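Local structure of exodeoxyribonuclease 10 (Escherichia coli, 4FZY) at residues B[5-10]-B[86-91]; B[18-23]-B[135-140]; B[104-109]-B[148-153]. The protein degrades single- and double-stranded DNA from the 3' end as a magnesium-dependent exonuclease, with higher affinity for single-stranded ends, and is linked to DNA repair. All coordinates share one frame; numbering follows the deposited sequence.

Interaction 1. Residues B[5-10]-B[86-91]; sequences IDTETC and RRVLPE. With NA (sodium ion), chain F; NA (sodium ion), chain E; nucleotides of chain A.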
loop_
_atom_site.group_PDB
_atom_site.type_symbol
_atom_site.label_atom_id
_atom_site.label_comp_id
_atom_site.label_asym_id
_atom_site.label_seq_id
_atom_site.Cartn_x
_atom_site.Cartn_y
_atom_site.Cartn_z
ATOM N N ILE B 5 8.217 21.391 -15.299
ATOM C CA ILE B 5 9.121 21.949 -14.307
ATOM C C ILE B 5 10.010 20.841 -13.754
ATOM O O ILE B 5 9.528 19.771 -13.425
ATOM C CB ILE B 5 8.332 22.597 -13.137
ATOM C CG1 ILE B 5 7.963 24.031 -13.482
ATOM C CG2 ILE B 5 9.195 22.690 -11.893
ATOM C CD1 ILE B 5 8.896 25.071 -12.815
ATOM N N ASP B 6 11.305 21.115 -13.623
ATOM C CA ASP B 6 12.208 20.173 -12.975
ATOM C C ASP B 6 13.301 20.874 -12.183
ATOM O O ASP B 6 13.723 21.973 -12.546
ATOM C CB ASP B 6 12.829 19.219 -13.994
ATOM C CG ASP B 6 13.580 18.068 -13.337
ATOM O OD1 ASP B 6 13.061 17.495 -12.354
ATOM O OD2 ASP B 6 14.699 17.731 -13.799
ATOM N N THR B 7 13.826 20.175 -11.177
ATOM C CA THR B 7 14.591 20.791 -10.116
ATOM C C THR B 7 15.719 19.843 -9.615
ATOM O O THR B 7 15.484 18.660 -9.390
ATOM C CB THR B 7 13.633 21.241 -8.974
ATOM O OG1 THR B 7 14.277 22.201 -8.135
ATOM C CG2 THR B 7 13.182 20.072 -8.140
ATOM N N GLU B 8 16.965 20.309 -9.635
ATOM C CA GLU B 8 18.059 19.565 -8.974
ATOM C C GLU B 8 18.316 20.136 -7.561
ATOM O O GLU B 8 18.294 21.343 -7.368
ATOM C CB GLU B 8 19.358 19.582 -9.814
ATOM C CG GLU B 8 19.248 19.076 -11.283
ATOM C CD GLU B 8 18.448 17.762 -11.449
ATOM O OE1 GLU B 8 18.485 16.899 -10.545
ATOM O OE2 GLU B 8 17.820 17.570 -12.519
ATOM N N THR B 9 18.516 19.257 -6.581
ATOM C CA THR B 9 18.518 19.647 -5.180
ATOM C C THR B 9 19.769 19.156 -4.430
ATOM O O THR B 9 20.614 18.463 -4.994
ATOM C CB THR B 9 17.297 19.074 -4.438
ATOM O OG1 THR B 9 17.497 17.675 -4.198
ATOM C CG2 THR B 9 15.996 19.272 -5.232
ATOM N N CYS B 10 19.808 19.449 -3.128
ATOM C CA CYS B 10 20.883 19.051 -2.218
ATOM C C CYS B 10 20.619 17.694 -1.532
ATOM O O CYS B 10 21.492 17.153 -0.842
ATOM C CB CYS B 10 21.047 20.099 -1.115
ATOM S SG CYS B 10 21.371 21.796 -1.654
ATOM N N ARG B 86 7.053 20.270 -6.037
ATOM C CA ARG B 86 6.098 21.093 -5.307
ATOM C C ARG B 86 6.521 21.343 -3.859
ATOM O O ARG B 86 6.215 22.384 -3.287
ATOM C CB ARG B 86 4.724 20.433 -5.338
ATOM C CG ARG B 86 3.591 21.323 -4.874
ATOM C CD ARG B 86 2.226 20.643 -5.072
ATOM N NE ARG B 86 1.134 21.623 -5.117
ATOM C CZ ARG B 86 0.280 21.853 -4.118
ATOM N NH1 ARG B 86 0.355 21.156 -2.983
ATOM N NH2 ARG B 86 -0.655 22.787 -4.253
ATOM N N ARG B 87 7.209 20.378 -3.259
ATOM C CA ARG B 87 7.567 20.482 -1.856
ATOM C C ARG B 87 8.830 21.306 -1.635
ATOM O O ARG B 87 8.961 22.000 -0.624
ATOM C CB ARG B 87 7.742 19.100 -1.248
ATOM C CG ARG B 87 7.499 19.063 0.250
ATOM C CD ARG B 87 7.491 17.637 0.777
ATOM N NE ARG B 87 8.813 17.033 0.658
ATOM C CZ ARG B 87 9.090 15.975 -0.095
ATOM N NH1 ARG B 87 8.115 15.337 -0.742
ATOM N NH2 ARG B 87 10.339 15.530 -0.161
ATOM N N VAL B 88 9.775 21.201 -2.558
ATOM C CA VAL B 88 11.090 21.779 -2.358
ATOM C C VAL B 88 11.190 23.180 -2.986
ATOM O O VAL B 88 12.103 23.942 -2.686
ATOM C CB VAL B 88 12.178 20.869 -2.957
ATOM C CG1 VAL B 88 12.067 19.493 -2.376
ATOM C CG2 VAL B 88 12.042 20.802 -4.470
ATOM N N LEU B 89 10.298 23.455 -3.936
ATOM C CA LEU B 89 10.243 24.739 -4.635
ATOM C C LEU B 89 9.387 25.680 -3.819
ATOM O O LEU B 89 8.590 25.231 -3.006
ATOM C CB LEU B 89 9.615 24.559 -6.026
ATOM C CG LEU B 89 10.501 24.793 -7.248
ATOM C CD1 LEU B 89 11.962 24.757 -6.887
ATOM C CD2 LEU B 89 10.186 23.828 -8.392
ATOM N N PRO B 90 9.528 26.995 -4.049
ATOM C CA PRO B 90 8.588 27.963 -3.471
ATOM C C PRO B 90 7.174 27.805 -4.043
ATOM O O PRO B 90 7.011 27.252 -5.132
ATOM C CB PRO B 90 9.188 29.309 -3.874
ATOM C CG PRO B 90 10.626 29.020 -4.147
ATOM C CD PRO B 90 10.648 27.657 -4.733
ATOM N N GLU B 91 6.161 28.174 -3.263
ATOM C CA GLU B 91 4.764 27.875 -3.626
ATOM C C GLU B 91 4.472 28.454 -5.002
ATOM O O GLU B 91 4.958 29.542 -5.333
ATOM C CB GLU B 91 3.786 28.439 -2.568
ATOM C CG GLU B 91 2.314 28.635 -3.046
ATOM C CD GLU B 91 1.926 30.121 -3.241
ATOM O OE1 GLU B 91 1.401 30.743 -2.279
ATOM O OE2 GLU B 91 2.135 30.657 -4.362
HETATM NA NA NA F . 15.938 15.730 -12.664
HETATM NA NA NA E . 12.803 16.013 -10.725
ATOM P P DG A 12 14.924 13.830 -9.819
ATOM O OP1 DG A 12 14.905 14.821 -10.918
ATOM O OP2 DG A 12 15.212 12.413 -10.128
ATOM O "O5'" DG A 12 15.965 14.322 -8.692
ATOM C "C5'" DG A 12 15.616 15.330 -7.777
ATOM C "C4'" DG A 12 16.787 15.656 -6.867
ATOM O "O4'" DG A 12 16.641 14.905 -5.639
ATOM C "C3'" DG A 12 18.174 15.296 -7.388
ATOM O "O3'" DG A 12 18.750 16.388 -8.104
ATOM C "C2'" DG A 12 18.951 15.062 -6.105
ATOM C "C1'" DG A 12 17.899 14.430 -5.218
ATOM N N9 DG A 12 17.865 12.983 -5.312
ATOM C C8 DG A 12 17.347 12.233 -6.337
ATOM N N7 DG A 12 17.420 10.951 -6.119
ATOM C C5 DG A 12 18.020 10.846 -4.873
ATOM C C6 DG A 12 18.371 9.696 -4.124
ATOM O O6 DG A 12 18.196 8.507 -4.427
ATOM N N1 DG A 12 18.969 10.025 -2.907
ATOM C C2 DG A 12 19.186 11.311 -2.483
ATOM N N2 DG A 12 19.729 11.448 -1.277
ATOM N N3 DG A 12 18.899 12.399 -3.192
ATOM C C4 DG A 12 18.312 12.087 -4.368
HETATM O O HOH W 1 12.392 14.313 -12.094
HETATM O O HOH W 2 10.430 15.833 -10.710
HETATM O O HOH W 3 12.848 17.408 -8.982
#
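Phosphate atom OP1 of DG12 of chain A is gripped by two metals at once, 2.2 Å from the sodium ion of chain F and 2.4 Å from the sodium ion of chain E. Asp6 spans the same pair: its OD1 binds the chain E ion at 2.2 Å, its OD2 the chain F ion. CG anti to the backbone N (chi1 -170°) puts one carboxylate oxygen on each ion. Glu8, its chain bent at chi2, divides its oxygens differently. OE2 reaches the chain F ion and probably also accepts a hydrogen bond from Ala136 N, whereas OE1 receives one from O3' of DG12 of chain A at 2.5 Å. The same O3' accepts the backbone N-H of Thr9 in a bond of 159°, so the 3' hydroxyl gives one bond and takes another.

The side chains of Ile5, Thr7 and Thr9 start out toward 86-91, where the chemistry turns apolar and no hydrogen bond crosses. The CG2 methyl of Ile5 meets Leu89 CD2 at 3.8 Å. Thr7 crosses Val88 obliquely, CG2 to CG2 at 3.9 Å, while the Thr7 and Leu89 side chains slide past each other in opposite directions, with OG1, weakly bonded to Glu18 O, beside CD1. Strand 2-9 thus rests one side on Val88, at the end of helix 82-88, and on Leu89 just beyond it, and offers its acids on the other. Such an Asp-x-Glu strand, completed at the chain F ion by Asp139, is the hallmark of the two-metal site of DEDDh exonucleases; sodium here probably occupies positions that the magnesium cofactor would use.

Interaction 2. Residues B[18-23]-B[135-140]; sequences EIASVD and RALYDC. With NA (sodium ion), chain F.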
loop_
_atom_site.group_PDB
_atom_site.type_symbol
_atom_site.label_atom_id
_atom_site.label_comp_id
_atom_site.label_asym_id
_atom_site.label_seq_id
_atom_site.Cartn_x
_atom_site.Cartn_y
_atom_site.Cartn_z
ATOM N N GLU B 18 19.519 23.786 -8.980
ATOM C CA GLU B 18 19.188 24.037 -10.378
ATOM C C GLU B 18 17.702 24.017 -10.574
ATOM O O GLU B 18 16.992 23.308 -9.875
ATOM C CB GLU B 18 19.837 22.999 -11.293
ATOM C CG GLU B 18 20.039 23.489 -12.723
ATOM C CD GLU B 18 20.666 22.437 -13.629
ATOM O OE1 GLU B 18 20.481 21.227 -13.376
ATOM O OE2 GLU B 18 21.303 22.828 -14.633
ATOM N N ILE B 19 17.229 24.798 -11.535
ATOM C CA ILE B 19 15.833 24.740 -11.944
ATOM C C ILE B 19 15.744 24.987 -13.432
ATOM O O ILE B 19 16.627 25.623 -14.023
ATOM C CB ILE B 19 14.977 25.779 -11.188
ATOM C CG1 ILE B 19 13.483 25.562 -11.469
ATOM C CG2 ILE B 19 15.405 27.195 -11.560
ATOM C CD1 ILE B 19 12.551 26.379 -10.583
ATOM N N ALA B 20 14.706 24.432 -14.053
ATOM C CA ALA B 20 14.528 24.554 -15.497
ATOM C C ALA B 20 13.113 24.198 -15.885
ATOM O O ALA B 20 12.451 23.422 -15.199
ATOM C CB ALA B 20 15.513 23.660 -16.233
ATOM N N SER B 21 12.679 24.722 -17.028
ATOM C CA SER B 21 11.389 24.382 -17.572
ATOM C C SER B 21 11.412 24.399 -19.094
ATOM O O SER B 21 12.341 24.921 -19.703
ATOM C CB SER B 21 10.312 25.332 -17.040
ATOM O OG SER B 21 10.493 26.629 -17.572
ATOM N N VAL B 22 10.420 23.741 -19.693
ATOM C CA VAL B 22 10.074 23.949 -21.092
ATOM C C VAL B 22 8.567 24.062 -21.199
ATOM O O VAL B 22 7.839 23.690 -20.287
ATOM C CB VAL B 22 10.571 22.785 -22.010
ATOM C CG1 VAL B 22 12.063 22.802 -22.127
ATOM C CG2 VAL B 22 10.101 21.432 -21.485
ATOM N N ASP B 23 8.100 24.622 -22.300
ATOM C CA ASP B 23 6.685 24.770 -22.513
ATOM C C ASP B 23 6.223 23.845 -23.623
ATOM O O ASP B 23 6.948 23.635 -24.604
ATOM C CB ASP B 23 6.350 26.229 -22.803
ATOM C CG ASP B 23 6.426 27.086 -21.550
ATOM O OD1 ASP B 23 6.587 26.489 -20.462
ATOM O OD2 ASP B 23 6.312 28.332 -21.631
ATOM N N ARG B 135 20.036 16.641 -15.058
ATOM C CA ARG B 135 20.296 18.077 -15.154
ATOM C C ARG B 135 19.011 18.866 -15.481
ATOM O O ARG B 135 18.843 19.333 -16.597
ATOM C CB ARG B 135 21.315 18.326 -16.257
ATOM C CG ARG B 135 22.735 18.685 -15.779
ATOM C CD ARG B 135 22.791 19.175 -14.345
ATOM N NE ARG B 135 23.019 20.624 -14.300
ATOM C CZ ARG B 135 24.043 21.244 -14.891
ATOM N NH1 ARG B 135 24.956 20.543 -15.543
ATOM N NH2 ARG B 135 24.122 22.567 -14.867
ATOM N N ALA B 136 18.138 19.065 -14.501
ATOM C CA ALA B 136 16.938 19.900 -14.694
ATOM C C ALA B 136 16.506 20.061 -16.159
ATOM O O ALA B 136 15.557 19.420 -16.609
ATOM C CB ALA B 136 17.133 21.239 -14.053
ATOM N N LEU B 137 17.222 20.893 -16.907
ATOM C CA LEU B 137 16.869 21.130 -18.302
ATOM C C LEU B 137 16.854 19.854 -19.144
ATOM O O LEU B 137 15.894 19.593 -19.859
ATOM C CB LEU B 137 17.775 22.177 -18.939
ATOM C CG LEU B 137 17.323 22.705 -20.311
ATOM C CD1 LEU B 137 15.854 23.191 -20.267
ATOM C CD2 LEU B 137 18.253 23.841 -20.794
ATOM N N TYR B 138 17.899 19.050 -19.029
ATOM C CA TYR B 138 17.956 17.770 -19.716
ATOM C C TYR B 138 16.738 16.893 -19.402
ATOM O O TYR B 138 16.230 16.193 -20.276
ATOM C CB TYR B 138 19.229 17.037 -19.322
ATOM C CG TYR B 138 19.488 15.776 -20.088
ATOM C CD1 TYR B 138 18.882 14.581 -19.726
ATOM C CD2 TYR B 138 20.430 15.748 -21.109
ATOM C CE1 TYR B 138 19.178 13.394 -20.399
ATOM C CE2 TYR B 138 20.735 14.585 -21.773
ATOM C CZ TYR B 138 20.118 13.405 -21.414
ATOM O OH TYR B 138 20.443 12.233 -22.087
ATOM N N ASP B 139 16.313 16.889 -18.141
ATOM C CA ASP B 139 15.250 16.006 -17.694
ATOM C C ASP B 139 13.914 16.554 -18.161
ATOM O O ASP B 139 12.989 15.793 -18.469
ATOM C CB ASP B 139 15.256 15.891 -16.172
ATOM C CG ASP B 139 16.302 14.908 -15.662
ATOM O OD1 ASP B 139 17.074 14.374 -16.486
ATOM O OD2 ASP B 139 16.353 14.664 -14.432
ATOM N N CYS B 140 13.823 17.880 -18.229
ATOM C CA CYS B 140 12.641 18.538 -18.745
ATOM C C CYS B 140 12.252 17.978 -20.103
ATOM O O CYS B 140 11.099 17.621 -20.323
ATOM C CB CYS B 140 12.870 20.043 -18.851
ATOM S SG CYS B 140 12.385 20.976 -17.379
HETATM NA NA NA F . 15.938 15.730 -12.664
HETATM O O HOH W 4 20.022 22.126 -16.724
#
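Ala20 is pressed against the first turn of helix 137-154: its CB lies 3.6 Å from Ala136 CB and 3.8 Å from Leu137 CB. With only a methyl on Ala20, the backbones come near, CA of Ala20 5.0 Å from CA of Leu137. Beside it, the sulfur of Cys140 reaches the strand itself, with SG 3.3 Å from Ala20 O and also against Ser21 CA. This is the packing of a helix on the central sheet of the RNase H-like fold; Asp139, one residue before that cysteine, binds the sodium ion of chain F through OD2 at 2.1 Å. Further along the strand the fit slackens: Val22 CG1 lies 4.2 Å from Leu137 CD1, and Val22 CG2 4.1 Å from Cys140 CB.

Toward the partly exposed Arg135 the contact becomes polar. Glu18, with CG anti to the backbone N (chi1 -156°) and its chain extended, carries its carboxylate to the arginine, whose own chain bends twice to meet it. Glu18 OE1 comes to the guanidinium edge, 2.8 Å from Arg135 NE, and OE2 lies at the same distance from NH2; the planes are 24° apart. Both bonds of this salt bridge are weak, the NE one at 139°. Water 4 donates to Glu18 OE2, giving that oxygen a partner besides the arginine.

Interaction 3. Residues B[104-109]-B[148-153]; sequences RRLWPG and IDIMNT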
loop_
_atom_site.group_PDB
_atom_site.type_symbol
_atom_site.label_atom_id
_atom_site.label_comp_id
_atom_site.label_asym_id
_atom_site.label_seq_id
_atom_site.Cartn_x
_atom_site.Cartn_y
_atom_site.Cartn_z
ATOM N N ARG B 104 1.357 5.600 -14.282
ATOM C CA ARG B 104 0.854 4.514 -13.470
ATOM C C ARG B 104 -0.540 4.107 -13.903
ATOM O O ARG B 104 -0.883 2.933 -13.842
ATOM C CB ARG B 104 0.804 4.927 -12.003
ATOM C CG ARG B 104 2.112 4.772 -11.266
ATOM C CD ARG B 104 1.910 5.011 -9.779
ATOM N NE ARG B 104 2.059 3.776 -9.022
ATOM C CZ ARG B 104 3.193 3.394 -8.440
ATOM N NH1 ARG B 104 4.280 4.162 -8.522
ATOM N NH2 ARG B 104 3.240 2.251 -7.764
ATOM N N ARG B 105 -1.393 5.092 -14.174
ATOM C CA ARG B 105 -2.773 4.808 -14.519
ATOM C C ARG B 105 -2.904 4.303 -15.949
ATOM O O ARG B 105 -3.737 3.451 -16.243
ATOM C CB ARG B 105 -3.647 6.041 -14.327
ATOM C CG ARG B 105 -5.027 5.906 -14.958
ATOM C CD ARG B 105 -6.006 5.276 -14.001
ATOM N NE ARG B 105 -6.339 6.204 -12.935
ATOM C CZ ARG B 105 -7.421 6.973 -12.925
ATOM N NH1 ARG B 105 -8.337 6.829 -13.873
ATOM N NH2 ARG B 105 -7.610 7.841 -11.935
ATOM N N LEU B 106 -2.100 4.856 -16.845
ATOM C CA LEU B 106 -2.195 4.503 -18.257
ATOM C C LEU B 106 -1.572 3.118 -18.517
ATOM O O LEU B 106 -2.091 2.332 -19.300
ATOM C CB LEU B 106 -1.520 5.584 -19.108
ATOM C CG LEU B 106 -1.685 5.565 -20.621
ATOM C CD1 LEU B 106 -3.159 5.503 -20.979
ATOM C CD2 LEU B 106 -1.039 6.798 -21.218
ATOM N N TRP B 107 -0.462 2.831 -17.836
ATOM C CA TRP B 107 0.273 1.590 -18.036
ATOM C C TRP B 107 0.631 0.960 -16.695
ATOM O O TRP B 107 1.751 1.128 -16.210
ATOM C CB TRP B 107 1.547 1.856 -18.827
ATOM C CG TRP B 107 1.324 2.568 -20.128
ATOM C CD1 TRP B 107 0.620 2.105 -21.200
ATOM C CD2 TRP B 107 1.877 3.844 -20.528
ATOM N NE1 TRP B 107 0.686 3.011 -22.236
ATOM C CE2 TRP B 107 1.431 4.096 -21.843
ATOM C CE3 TRP B 107 2.696 4.788 -19.904
ATOM C CZ2 TRP B 107 1.770 5.262 -22.544
ATOM C CZ3 TRP B 107 3.027 5.962 -20.603
ATOM C CH2 TRP B 107 2.561 6.185 -21.904
ATOM N N PRO B 108 -0.321 0.229 -16.087
ATOM C CA PRO B 108 -0.031 -0.473 -14.844
ATOM C C PRO B 108 0.961 -1.584 -15.075
ATOM O O PRO B 108 1.127 -2.040 -16.216
ATOM C CB PRO B 108 -1.384 -1.054 -14.440
ATOM C CG PRO B 108 -2.113 -1.246 -15.709
ATOM C CD PRO B 108 -1.601 -0.200 -16.682
ATOM N N GLY B 109 1.687 -1.936 -14.015
ATOM C CA GLY B 109 2.589 -3.078 -14.022
ATOM C C GLY B 109 3.945 -2.850 -14.668
ATOM O O GLY B 109 4.562 -3.788 -15.136
ATOM N N ILE B 148 3.994 14.188 -23.885
ATOM C CA ILE B 148 3.431 14.232 -25.224
ATOM C C ILE B 148 3.006 12.841 -25.690
ATOM O O ILE B 148 1.951 12.684 -26.291
ATOM C CB ILE B 148 4.390 14.871 -26.215
ATOM C CG1 ILE B 148 4.438 16.385 -25.979
ATOM C CG2 ILE B 148 3.974 14.546 -27.661
ATOM C CD1 ILE B 148 5.681 17.032 -26.498
ATOM N N ASP B 149 3.723 11.826 -25.221
ATOM C CA ASP B 149 3.346 10.435 -25.465
ATOM C C ASP B 149 2.111 10.031 -24.672
ATOM O O ASP B 149 1.241 9.331 -25.180
ATOM C CB ASP B 149 4.512 9.492 -25.137
ATOM C CG ASP B 149 4.210 8.043 -25.497
ATOM O OD1 ASP B 149 3.816 7.774 -26.645
ATOM O OD2 ASP B 149 4.351 7.171 -24.623
ATOM N N ILE B 150 2.060 10.449 -23.415
ATOM C CA ILE B 150 0.925 10.171 -22.543
ATOM C C ILE B 150 -0.377 10.789 -23.066
ATOM O O ILE B 150 -1.459 10.203 -22.937
ATOM C CB ILE B 150 1.217 10.669 -21.119
ATOM C CG1 ILE B 150 2.235 9.746 -20.437
ATOM C CG2 ILE B 150 -0.052 10.790 -20.306
ATOM C CD1 ILE B 150 2.500 10.074 -18.964
ATOM N N MET B 151 -0.259 11.943 -23.714
ATOM C CA MET B 151 -1.421 12.665 -24.208
ATOM C C MET B 151 -1.903 12.074 -25.524
ATOM O O MET B 151 -3.103 11.897 -25.742
ATOM C CB MET B 151 -1.082 14.142 -24.387
ATOM C CG MET B 151 -1.424 14.988 -23.184
ATOM S SD MET B 151 -0.502 16.532 -23.132
ATOM C CE MET B 151 -1.626 17.626 -24.012
ATOM N N ASN B 152 -0.962 11.781 -26.407
ATOM C CA ASN B 152 -1.296 11.118 -27.653
ATOM C C ASN B 152 -1.952 9.758 -27.412
ATOM O O ASN B 152 -2.931 9.401 -28.072
ATOM C CB ASN B 152 -0.053 10.971 -28.518
ATOM C CG ASN B 152 0.442 12.299 -29.039
ATOM O OD1 ASN B 152 -0.302 13.289 -29.045
ATOM N ND2 ASN B 152 1.712 12.341 -29.468
ATOM N N THR B 153 -1.442 9.032 -26.422
ATOM C CA THR B 153 -1.908 7.697 -26.158
ATOM C C THR B 153 -3.261 7.670 -25.446
ATOM O O THR B 153 -4.096 6.814 -25.726
ATOM C CB THR B 153 -0.887 6.897 -25.369
ATOM O OG1 THR B 153 0.379 6.953 -26.034
ATOM C CG2 THR B 153 -1.330 5.450 -25.261
#
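Trp107 lays the six-membered part of its indole obliquely against Ile150, with CH2 3.9 Å from CG1 and CZ3 at the same distance from that carbon. The setting is a helix-helix contact at the margin of the RNase H-like fold: helix 99-106 ends at Leu106, and this leucine, together with the tryptophan that first leaves helical geometry, is applied to the late turns of helix 137-154. Having CG anti to the carbonyl carbon (chi1 -54°), the indole extends from its own backbone toward helix 137-154. One of its faces is backed by its own neighbour, Leu106 CG, which sits 3.7 Å above the ring plane and is displaced toward the rim.

Leu106 works in the same direction. Its CD2 touches Ile150 O at 3.8 Å, with Ile150 CG2 and Thr153 CB slightly farther, so that one methyl serves two residues a turn apart. The ring also borders a charge: Trp107 CH2 is 3.4 Å from Asp149 OD2, the approach is oblique, and the carboxylate plane is tilted 21° from that of the indole. The same OD2 is in a salt bridge with Arg121 NE, and the Arg121 side chain touches both Trp107 and Thr153. Substituting an alanine for Trp107 would probably open a gap beside Ile150 CG1 and remove the flat support of Leu106, leaving that leucine freer to turn.

On the exposed side, Thr153 brings OG1 near the ring plane at the indole edge, 4.1 Å from Trp107 CZ2. That hydroxyl is fixed within its own helix: Thr153 OG1 donates to Asp149 O at 2.7 Å, tilted 28° from the carbonyl plane, while Thr153 N reaches the same oxygen from the opposite face.

How the interactions relate
Depth in the fold and chemistry change together across the three contacts. Interactions 1 and 2 are buried and meet each other: strands 2-9 and 16-25 are antiparallel neighbours in one sheet and share backbone pairing, and both contacts supply ligands to the sodium ion of chain F. In interaction 1 thin apolar packing backs a strand that bears acids, whereas interaction 2 combines close packing of small residues with a salt bridge toward its partly exposed Arg135 end. Interaction 3 shares helix 137-154 with interaction 2 but lies at the surface, about 21 Å away centre to centre; it joins the end of helix 99-106 and the tryptophan after it to helix 137-154, and binds no metal.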